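Protein disulfide isomerase (Pseudomonas aeruginosa, PDB 4N30) probably acts as a thiol-disulfide oxidoreductase of the DsbA subfamily and may have disulfide isomerase activity. Local coordinates at residues 56-61 and 186-191; 61-66 and 93-98; 89-94 and 172-177. All blocks are in the same frame, centred on the assembly; numbering follows the deposited sequence.

Contact 1 (56-61 and 186-191); sequences WTINEY and LVIRDN
Asn59 and Val187 face each other as an antiparallel hydrogen-bonded pair. The Asn59 side chain starts at CB, which lies 3.3 Å from Val187 O. CG sits beside its own backbone N (chi1 -66°), which keeps it near that carbonyl. At the tip Asn59 ND2 donates to Val187 O over 3.0 Å, at an N-H...O angle of 157°. Its second donation goes to a water, which also accepts a weak hydrogen bond from Arg189 NE. OD1 turns to Arg91 NH1 on the neighbouring strand 86-92. Val187 O is thus gripped twice, by Asn59 N from one face of the carbonyl plane and by Asn59 ND2 from the other. Thr57 and Arg189 form the next hydrogen-bonded pair, with two backbone bonds.

On the face that carries Ile58, Leu186 and Ile188 the contact is apolar. Ile58 CG2 lies 3.9 Å from Leu186 CD2, and Ile58 CG1 lies 4.2 Å from Ile188 CG1. Ile58 also touches helix 67-81, and Leu186 touches helices 67-81 and 205-216. Farther along, Trp56 NE1 makes a weak bond of 3.2 Å to Asp190 OD2. That carboxylate has its salt bridge with Arg55.

Strands 56-62 and 185-190 thus pair antiparallel inside the five-stranded mixed sheet, flanked by helices on both faces, as expected of the thioredoxin fold.

Contact 2 (61-66 and 93-98); sequences YADLEC and LPLQMH
Asp63 CG stands anti to its backbone N (chi1 165°), and across the contact His98 CG lies beside its own N (chi1 -61°). Both groups then lie close to the turn that holds Glu65, whose CB comes over a face of the His98 ring. Asp63 OD2 is too close to the edge of that ring in the model, so its exact place is doubtful.

This is the loop region where strand 56-62 leads into helix 67-81, the place of the CxxC motif in thioredoxin folds. Cys66 is the N-cap of that helix and is probably the first cysteine of such a motif, with Cys69 the second. Asp63 to Cys66 form a type I turn. Within it Asp63 OD1 accepts from Glu65 N at 2.8 Å, which makes an Asx turn. With the caution above, Asp63 OD2 accepts from Leu95 N across the contact. Asp63 would so tie its own turn to the segment 93-98.

The two segments also meet at the end of the strand. Leu93 N donates to Ala62 O over 2.9 Å. Beside it the CB atoms of Tyr61 and Leu93 touch. Glu65 directs its carboxylate elsewhere, to Ser132 OG and to Gly136 N and Gly138 N.

His98 is sandwiched. Met97 CG lies over the centre of one ring face. On the other face Glu65 CB makes a CH-pi contact, 4.0 Å from the centroid of the His98 ring and 28° off its normal.

Contact 3 (89-94 and 172-177); sequences VWRHLP and IDIARS
Arg91 meets Ile174 at the edge of its guanidinium. Ile174 CD1 lies in the guanidinium plane, 3.8 Å from Arg91 NH2. The Arg91 chain bends at chi2 (-56°) and again at chi3, which curls it up on the way to the helix. Arg91 NE makes a salt bridge with Asp171 OD1. The His92 ring carries Trp90 CD1 on one face, 3.6 Å above the plane and offset toward the rim. Its NE2 is hydrogen-bonded to Glu110 OE2. On the helix, Ile172 CG2 sits 3.5 Å above the centre of the Arg176 guanidinium. Arg176 NH2 also makes a salt bridge with Asp173, in which the hydrogen bond is weak.

Ile172 is the hub across the contact. Ile172 CG1 lies 3.6 Å from His92 O. Ile172 CD1 reaches Pro94 CG at 3.8 Å, with the two side chains at about a right angle. Ile172 CG2 meets Leu93 CD1. Leu93 CD1 also packs on Ala175 CB at 3.9 Å. All of these contacts are van der Waals ones.

The segment 172-177 ends helix 162-177. The segment 89-94 holds the end of strand 86-92 and the loop beyond. A helix packed against the sheet in this way is consistent with the alpha/beta fold of the thioredoxin family. Tyr61 of strand 56-62 lies next to both Arg91 and Ile174. Trp90 and His92 turn to helix 99-131, with Trp90 edge-to-face on Phe121. Helix 162-177 therefore packs at the end of strand 86-92, with Ile180 of the following loop touching both Leu93 and Ala175.

All three contacts lie around one mixed sheet. Contact 1 pairs strands 56-62 and 185-190. Contact 2 takes up the end of strand 56-62, and the two contacts share Tyr61. Contact 3 begins on strand 86-92, the other neighbour of 56-62, and shares Leu93 and Pro94 with contact 2. The centres of contacts 1 and 2 are about 18 Å apart, those of 1 and 3 about 12 Å, and those of 2 and 3 about 10 Å. Along the chain, the residues of contacts 2 and 3 fall within the span from 56 to 191 that contact 1 closes. Together they join the central strands to helix 162-177 and to the start of the probable CxxC helix.

Contact 1 (56-61 and 186-191)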
loop_
_atom_site.group_PDB
_atom_site.type_symbol
_atom_site.label_atom_id
_atom_site.label_comp_id
_atom_site.label_asym_id
_atom_site.label_seq_id
_atom_site.Cartn_x
_atom_site.Cartn_y
_atom_site.Cartn_z
ATOM N N TRP A 56 1.395 -5.546 -15.374
ATOM C CA TRP A 56 0.285 -4.771 -14.764
ATOM C C TRP A 56 0.694 -4.512 -13.347
ATOM O O TRP A 56 1.326 -5.352 -12.667
ATOM C CB TRP A 56 -0.979 -5.625 -14.749
ATOM C CG TRP A 56 -1.498 -5.789 -16.162
ATOM C CD1 TRP A 56 -2.155 -4.894 -16.926
ATOM C CD2 TRP A 56 -1.317 -6.973 -16.956
ATOM N NE1 TRP A 56 -2.452 -5.448 -18.202
ATOM C CE2 TRP A 56 -1.956 -6.715 -18.245
ATOM C CE3 TRP A 56 -0.753 -8.240 -16.733
ATOM C CZ2 TRP A 56 -1.973 -7.659 -19.279
ATOM C CZ3 TRP A 56 -0.859 -9.223 -17.776
ATOM C CH2 TRP A 56 -1.450 -8.904 -19.014
ATOM N N THR A 57 0.317 -3.342 -12.853
ATOM C CA THR A 57 0.585 -2.962 -11.442
ATOM C C THR A 57 -0.774 -2.709 -10.775
ATOM O O THR A 57 -1.571 -1.877 -11.268
ATOM C CB THR A 57 1.312 -1.686 -11.401
ATOM O OG1 THR A 57 2.676 -1.923 -11.828
ATOM C CG2 THR A 57 1.429 -1.076 -9.913
ATOM N N ILE A 58 -1.008 -3.402 -9.667
ATOM C CA ILE A 58 -2.163 -3.116 -8.778
ATOM C C ILE A 58 -1.744 -2.078 -7.752
ATOM O O ILE A 58 -0.838 -2.404 -6.905
ATOM C CB ILE A 58 -2.642 -4.352 -8.056
ATOM C CG1 ILE A 58 -3.130 -5.453 -9.038
ATOM C CG2 ILE A 58 -3.736 -3.998 -7.046
ATOM C CD1 ILE A 58 -3.426 -6.829 -8.431
ATOM N N ASN A 59 -2.203 -0.835 -7.861
ATOM C CA ASN A 59 -2.014 0.187 -6.837
ATOM C C ASN A 59 -3.073 0.050 -5.785
ATOM O O ASN A 59 -4.268 0.168 -6.125
ATOM C CB ASN A 59 -2.094 1.600 -7.457
ATOM C CG ASN A 59 -0.957 1.849 -8.388
ATOM O OD1 ASN A 59 0.127 2.246 -7.957
ATOM N ND2 ASN A 59 -1.179 1.586 -9.680
ATOM N N GLU A 60 -2.681 -0.341 -4.583
ATOM C CA GLU A 60 -3.661 -0.619 -3.515
ATOM C C GLU A 60 -3.674 0.574 -2.567
ATOM O O GLU A 60 -2.709 0.778 -1.815
ATOM C CB GLU A 60 -3.266 -1.923 -2.739
ATOM C CG GLU A 60 -4.185 -2.189 -1.552
ATOM C CD GLU A 60 -3.686 -3.217 -0.572
ATOM O OE1 GLU A 60 -2.627 -3.724 -0.675
ATOM O OE2 GLU A 60 -4.465 -3.403 0.419
ATOM N N TYR A 61 -4.675 1.410 -2.663
ATOM C CA TYR A 61 -4.857 2.524 -1.750
ATOM C C TYR A 61 -5.396 1.985 -0.457
ATOM O O TYR A 61 -6.504 1.400 -0.398
ATOM C CB TYR A 61 -5.822 3.578 -2.332
ATOM C CG TYR A 61 -5.166 4.349 -3.450
ATOM C CD1 TYR A 61 -4.575 5.583 -3.199
ATOM C CD2 TYR A 61 -5.134 3.843 -4.771
ATOM C CE1 TYR A 61 -3.901 6.297 -4.195
ATOM C CE2 TYR A 61 -4.463 4.560 -5.795
ATOM C CZ TYR A 61 -3.923 5.780 -5.457
ATOM O OH TYR A 61 -3.207 6.488 -6.435
ATOM N N LEU A 186 -8.466 -0.151 -5.541
ATOM C CA LEU A 186 -7.383 -0.500 -6.496
ATOM C C LEU A 186 -7.394 0.375 -7.711
ATOM O O LEU A 186 -8.474 0.609 -8.223
ATOM C CB LEU A 186 -7.494 -1.970 -6.894
ATOM C CG LEU A 186 -7.682 -2.939 -5.750
ATOM C CD1 LEU A 186 -7.677 -4.391 -6.334
ATOM C CD2 LEU A 186 -6.580 -2.791 -4.682
ATOM N N VAL A 187 -6.223 0.758 -8.143
ATOM C CA VAL A 187 -6.068 1.331 -9.503
ATOM C C VAL A 187 -5.114 0.348 -10.188
ATOM O O VAL A 187 -3.941 0.317 -9.806
ATOM C CB VAL A 187 -5.553 2.774 -9.492
ATOM C CG1 VAL A 187 -5.290 3.203 -10.973
ATOM C CG2 VAL A 187 -6.548 3.719 -8.854
ATOM N N ILE A 188 -5.615 -0.366 -11.208
ATOM C CA ILE A 188 -4.764 -1.353 -11.889
ATOM C C ILE A 188 -4.313 -0.692 -13.180
ATOM O O ILE A 188 -5.134 -0.286 -13.970
ATOM C CB ILE A 188 -5.518 -2.637 -12.183
ATOM C CG1 ILE A 188 -6.144 -3.220 -10.899
ATOM C CG2 ILE A 188 -4.567 -3.617 -12.917
ATOM C CD1 ILE A 188 -6.887 -4.541 -11.079
ATOM N N ARG A 189 -2.995 -0.545 -13.357
ATOM C CA ARG A 189 -2.407 0.118 -14.515
ATOM C C ARG A 189 -1.774 -0.964 -15.390
ATOM O O ARG A 189 -1.015 -1.833 -14.933
ATOM C CB ARG A 189 -1.402 1.109 -14.030
ATOM C CG ARG A 189 -0.727 1.832 -15.232
ATOM C CD ARG A 189 0.015 3.068 -14.838
ATOM N NE ARG A 189 -0.850 3.905 -13.995
ATOM C CZ ARG A 189 -1.878 4.667 -14.369
ATOM N NH1 ARG A 189 -2.235 4.791 -15.648
ATOM N NH2 ARG A 189 -2.553 5.356 -13.419
ATOM N N ASP A 190 -1.959 -0.839 -16.718
ATOM C CA ASP A 190 -1.166 -1.596 -17.690
ATOM C C ASP A 190 0.073 -0.772 -18.079
ATOM O O ASP A 190 -0.040 0.328 -18.582
ATOM C CB ASP A 190 -2.080 -1.797 -18.930
ATOM C CG ASP A 190 -1.472 -2.656 -19.981
ATOM O OD1 ASP A 190 -0.200 -2.655 -20.108
ATOM O OD2 ASP A 190 -2.177 -3.405 -20.638
ATOM N N ASN A 191 1.230 -1.279 -17.615
ATOM C CA ASN A 191 2.481 -0.548 -17.783
ATOM C C ASN A 191 2.930 -0.453 -19.267
ATOM O O ASN A 191 3.843 0.337 -19.555
ATOM C CB ASN A 191 3.537 -1.195 -16.897
ATOM C CG ASN A 191 3.202 -1.049 -15.418
ATOM O OD1 ASN A 191 3.313 -2.035 -14.694
ATOM N ND2 ASN A 191 2.879 0.155 -15.019
HETATM O O HOH W 1 1.031 2.510 -11.441
#

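Contact 2 (61-66 and 93-98)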
loop_
_atom_site.group_PDB
_atom_site.type_symbol
_atom_site.label_atom_id
_atom_site.label_comp_id
_atom_site.label_asym_id
_atom_site.label_seq_id
_atom_site.Cartn_x
_atom_site.Cartn_y
_atom_site.Cartn_z
ATOM N N TYR A 61 -4.675 1.410 -2.663
ATOM C CA TYR A 61 -4.857 2.524 -1.750
ATOM C C TYR A 61 -5.396 1.985 -0.457
ATOM O O TYR A 61 -6.504 1.400 -0.398
ATOM C CB TYR A 61 -5.822 3.578 -2.332
ATOM C CG TYR A 61 -5.166 4.349 -3.450
ATOM C CD1 TYR A 61 -4.575 5.583 -3.199
ATOM C CD2 TYR A 61 -5.134 3.843 -4.771
ATOM C CE1 TYR A 61 -3.901 6.297 -4.195
ATOM C CE2 TYR A 61 -4.463 4.560 -5.795
ATOM C CZ TYR A 61 -3.923 5.780 -5.457
ATOM O OH TYR A 61 -3.207 6.488 -6.435
ATOM N N ALA A 62 -4.653 2.165 0.624
ATOM C CA ALA A 62 -4.904 1.423 1.857
ATOM C C ALA A 62 -4.517 2.175 3.110
ATOM O O ALA A 62 -3.765 3.170 3.087
ATOM C CB ALA A 62 -4.174 0.087 1.814
ATOM N N ASP A 63 -5.119 1.718 4.205
ATOM C CA ASP A 63 -5.075 2.407 5.534
ATOM C C ASP A 63 -4.800 1.295 6.564
ATOM O O ASP A 63 -5.453 0.235 6.552
ATOM C CB ASP A 63 -6.500 3.014 5.696
ATOM C CG ASP A 63 -6.837 3.472 7.106
ATOM O OD1 ASP A 63 -6.166 3.195 8.078
ATOM O OD2 ASP A 63 -7.904 4.201 7.181
ATOM N N LEU A 64 -3.754 1.511 7.381
ATOM C CA LEU A 64 -3.265 0.473 8.283
ATOM C C LEU A 64 -4.215 0.289 9.494
ATOM O O LEU A 64 -3.998 -0.718 10.206
ATOM C CB LEU A 64 -1.848 0.869 8.718
ATOM C CG LEU A 64 -0.847 0.548 7.590
ATOM C CD1 LEU A 64 0.435 1.399 7.749
ATOM C CD2 LEU A 64 -0.489 -0.949 7.514
ATOM N N GLU A 65 -5.208 1.117 9.677
ATOM C CA GLU A 65 -6.304 0.946 10.631
ATOM C C GLU A 65 -7.507 0.294 10.026
ATOM O O GLU A 65 -8.476 0.047 10.790
ATOM C CB GLU A 65 -6.653 2.296 11.287
ATOM C CG GLU A 65 -5.554 2.842 12.211
ATOM C CD GLU A 65 -5.329 1.902 13.360
ATOM O OE1 GLU A 65 -4.457 1.071 13.296
ATOM O OE2 GLU A 65 -6.114 1.966 14.339
ATOM N N CYS A 66 -7.543 0.067 8.739
ATOM C CA CYS A 66 -8.801 -0.381 8.081
ATOM C C CYS A 66 -8.895 -1.880 8.104
ATOM O O CYS A 66 -7.999 -2.649 7.730
ATOM C CB CYS A 66 -8.729 0.130 6.626
ATOM S SG CYS A 66 -10.001 -0.663 5.584
ATOM N N LEU A 93 -3.691 5.812 1.869
ATOM C CA LEU A 93 -4.879 6.567 2.072
ATOM C C LEU A 93 -5.383 6.261 3.475
ATOM O O LEU A 93 -6.448 5.720 3.664
ATOM C CB LEU A 93 -5.909 6.247 1.004
ATOM C CG LEU A 93 -7.215 7.053 1.039
ATOM C CD1 LEU A 93 -6.877 8.527 0.842
ATOM C CD2 LEU A 93 -8.185 6.584 -0.043
ATOM N N PRO A 94 -4.712 6.866 4.482
ATOM C CA PRO A 94 -5.238 6.785 5.833
ATOM C C PRO A 94 -6.530 7.574 5.889
ATOM O O PRO A 94 -6.551 8.755 5.537
ATOM C CB PRO A 94 -4.128 7.455 6.690
ATOM C CG PRO A 94 -3.365 8.288 5.682
ATOM C CD PRO A 94 -3.408 7.557 4.384
ATOM N N LEU A 95 -7.597 6.996 6.362
ATOM C CA LEU A 95 -8.939 7.616 6.309
ATOM C C LEU A 95 -9.083 8.504 7.524
ATOM O O LEU A 95 -8.645 8.184 8.626
ATOM C CB LEU A 95 -10.049 6.564 6.314
ATOM C CG LEU A 95 -10.024 5.647 5.058
ATOM C CD1 LEU A 95 -11.132 4.608 5.253
ATOM C CD2 LEU A 95 -10.203 6.500 3.804
ATOM N N GLN A 96 -9.722 9.652 7.351
ATOM C CA GLN A 96 -9.861 10.615 8.429
ATOM C C GLN A 96 -10.517 9.994 9.661
ATOM O O GLN A 96 -10.123 10.356 10.788
ATOM C CB GLN A 96 -10.700 11.825 7.943
ATOM C CG GLN A 96 -10.761 12.992 8.951
ATOM C CD GLN A 96 -9.378 13.597 9.313
ATOM O OE1 GLN A 96 -8.528 13.715 8.482
ATOM N NE2 GLN A 96 -9.222 13.896 10.605
ATOM N N MET A 97 -11.485 9.070 9.501
ATOM C CA MET A 97 -12.148 8.485 10.682
ATOM C C MET A 97 -11.205 7.608 11.509
ATOM O O MET A 97 -11.578 7.299 12.638
ATOM C CB MET A 97 -13.385 7.694 10.242
ATOM C CG MET A 97 -13.015 6.368 9.536
ATOM S SD MET A 97 -14.422 5.766 8.644
ATOM C CE MET A 97 -13.804 4.163 8.151
ATOM N N HIS A 98 -10.033 7.258 10.946
ATOM C CA HIS A 98 -9.040 6.543 11.697
ATOM C C HIS A 98 -7.974 7.395 12.361
ATOM O O HIS A 98 -7.068 6.861 13.035
ATOM C CB HIS A 98 -8.444 5.399 10.848
ATOM C CG HIS A 98 -9.424 4.398 10.413
ATOM N ND1 HIS A 98 -10.455 3.837 11.146
ATOM C CD2 HIS A 98 -9.444 3.796 9.193
ATOM C CE1 HIS A 98 -11.098 2.918 10.360
ATOM N NE2 HIS A 98 -10.474 2.906 9.178
#

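Contact 3 (89-94 and 172-177)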
loop_
_atom_site.group_PDB
_atom_site.type_symbol
_atom_site.label_atom_id
_atom_site.label_comp_id
_atom_site.label_asym_id
_atom_site.label_seq_id
_atom_site.Cartn_x
_atom_site.Cartn_y
_atom_site.Cartn_z
ATOM N N VAL A 89 1.673 -2.188 -5.658
ATOM C CA VAL A 89 2.264 -1.027 -5.022
ATOM C C VAL A 89 1.369 -0.485 -3.981
ATOM O O VAL A 89 0.139 -0.258 -4.262
ATOM C CB VAL A 89 2.626 0.069 -6.076
ATOM C CG1 VAL A 89 3.119 1.311 -5.366
ATOM C CG2 VAL A 89 3.686 -0.487 -7.058
ATOM N N TRP A 90 1.824 -0.375 -2.727
ATOM C CA TRP A 90 0.994 0.174 -1.670
ATOM C C TRP A 90 0.889 1.671 -1.891
ATOM O O TRP A 90 1.974 2.316 -1.985
ATOM C CB TRP A 90 1.661 -0.088 -0.323
ATOM C CG TRP A 90 0.955 0.513 0.888
ATOM C CD1 TRP A 90 1.047 1.798 1.375
ATOM C CD2 TRP A 90 0.019 -0.158 1.770
ATOM N NE1 TRP A 90 0.310 1.937 2.490
ATOM C CE2 TRP A 90 -0.323 0.780 2.787
ATOM C CE3 TRP A 90 -0.458 -1.480 1.827
ATOM C CZ2 TRP A 90 -1.176 0.449 3.838
ATOM C CZ3 TRP A 90 -1.278 -1.808 2.904
ATOM C CH2 TRP A 90 -1.618 -0.838 3.880
ATOM N N ARG A 91 -0.289 2.245 -1.856
ATOM C CA ARG A 91 -0.470 3.687 -1.883
ATOM C C ARG A 91 -1.186 4.088 -0.627
ATOM O O ARG A 91 -2.159 3.483 -0.189
ATOM C CB ARG A 91 -1.310 4.074 -3.122
ATOM C CG ARG A 91 -0.762 3.579 -4.473
ATOM C CD ARG A 91 0.650 4.004 -4.773
ATOM N NE ARG A 91 0.546 5.376 -5.052
ATOM C CZ ARG A 91 0.225 5.917 -6.241
ATOM N NH1 ARG A 91 -0.063 5.176 -7.307
ATOM N NH2 ARG A 91 0.134 7.243 -6.324
ATOM N N HIS A 92 -0.804 5.199 -0.009
ATOM C CA HIS A 92 -1.386 5.613 1.268
ATOM C C HIS A 92 -2.679 6.283 1.112
ATOM O O HIS A 92 -2.767 7.357 0.449
ATOM C CB HIS A 92 -0.394 6.514 2.020
ATOM C CG HIS A 92 0.829 5.826 2.390
ATOM N ND1 HIS A 92 0.896 4.920 3.406
ATOM C CD2 HIS A 92 2.127 5.970 1.882
ATOM C CE1 HIS A 92 2.168 4.491 3.496
ATOM N NE2 HIS A 92 2.915 5.095 2.547
ATOM N N LEU A 93 -3.691 5.812 1.869
ATOM C CA LEU A 93 -4.879 6.567 2.072
ATOM C C LEU A 93 -5.383 6.261 3.475
ATOM O O LEU A 93 -6.448 5.720 3.664
ATOM C CB LEU A 93 -5.909 6.247 1.004
ATOM C CG LEU A 93 -7.215 7.053 1.039
ATOM C CD1 LEU A 93 -6.877 8.527 0.842
ATOM C CD2 LEU A 93 -8.185 6.584 -0.043
ATOM N N PRO A 94 -4.712 6.866 4.482
ATOM C CA PRO A 94 -5.238 6.785 5.833
ATOM C C PRO A 94 -6.530 7.574 5.889
ATOM O O PRO A 94 -6.551 8.755 5.537
ATOM C CB PRO A 94 -4.128 7.455 6.690
ATOM C CG PRO A 94 -3.365 8.288 5.682
ATOM C CD PRO A 94 -3.408 7.557 4.384
ATOM N N ILE A 172 -2.368 10.650 -0.887
ATOM C CA ILE A 172 -3.709 11.013 -0.455
ATOM C C ILE A 172 -4.355 12.035 -1.416
ATOM O O ILE A 172 -5.507 11.908 -1.899
ATOM C CB ILE A 172 -3.674 11.633 0.944
ATOM C CG1 ILE A 172 -3.280 10.550 1.953
ATOM C CG2 ILE A 172 -5.080 12.193 1.319
ATOM C CD1 ILE A 172 -2.877 11.250 3.280
ATOM N N ASP A 173 -3.535 12.981 -1.864
ATOM C CA ASP A 173 -3.979 14.042 -2.809
ATOM C C ASP A 173 -4.313 13.422 -4.138
ATOM O O ASP A 173 -5.379 13.772 -4.745
ATOM C CB ASP A 173 -2.869 15.114 -3.017
ATOM C CG ASP A 173 -2.663 15.987 -1.812
ATOM O OD1 ASP A 173 -3.421 15.936 -0.826
ATOM O OD2 ASP A 173 -1.613 16.664 -1.941
ATOM N N ILE A 174 -3.524 12.473 -4.634
ATOM C CA ILE A 174 -3.827 11.767 -5.867
ATOM C C ILE A 174 -5.114 10.989 -5.727
ATOM O O ILE A 174 -6.008 11.021 -6.624
ATOM C CB ILE A 174 -2.690 10.890 -6.358
ATOM C CG1 ILE A 174 -1.513 11.777 -6.775
ATOM C CG2 ILE A 174 -3.115 9.946 -7.477
ATOM C CD1 ILE A 174 -0.261 10.991 -6.935
ATOM N N ALA A 175 -5.248 10.257 -4.600
ATOM C CA ALA A 175 -6.491 9.560 -4.346
ATOM C C ALA A 175 -7.680 10.457 -4.433
ATOM O O ALA A 175 -8.678 10.106 -5.094
ATOM C CB ALA A 175 -6.421 8.785 -3.033
ATOM N N ARG A 176 -7.636 11.606 -3.776
ATOM C CA ARG A 176 -8.772 12.509 -3.747
ATOM C C ARG A 176 -9.012 13.081 -5.127
ATOM O O ARG A 176 -10.207 13.206 -5.514
ATOM C CB ARG A 176 -8.579 13.593 -2.663
ATOM C CG ARG A 176 -8.655 12.946 -1.242
ATOM C CD ARG A 176 -8.857 13.960 -0.121
ATOM N NE ARG A 176 -7.654 14.781 -0.060
ATOM C CZ ARG A 176 -6.969 15.142 1.035
ATOM N NH1 ARG A 176 -7.382 14.757 2.280
ATOM N NH2 ARG A 176 -5.872 15.877 0.835
ATOM N N SER A 177 -7.994 13.351 -5.889
ATOM C CA SER A 177 -8.137 13.867 -7.292
ATOM C C SER A 177 -8.850 12.854 -8.120
ATOM O O SER A 177 -9.506 13.190 -9.157
ATOM C CB SER A 177 -6.766 14.202 -7.918
ATOM O OG SER A 177 -6.068 13.104 -8.454
#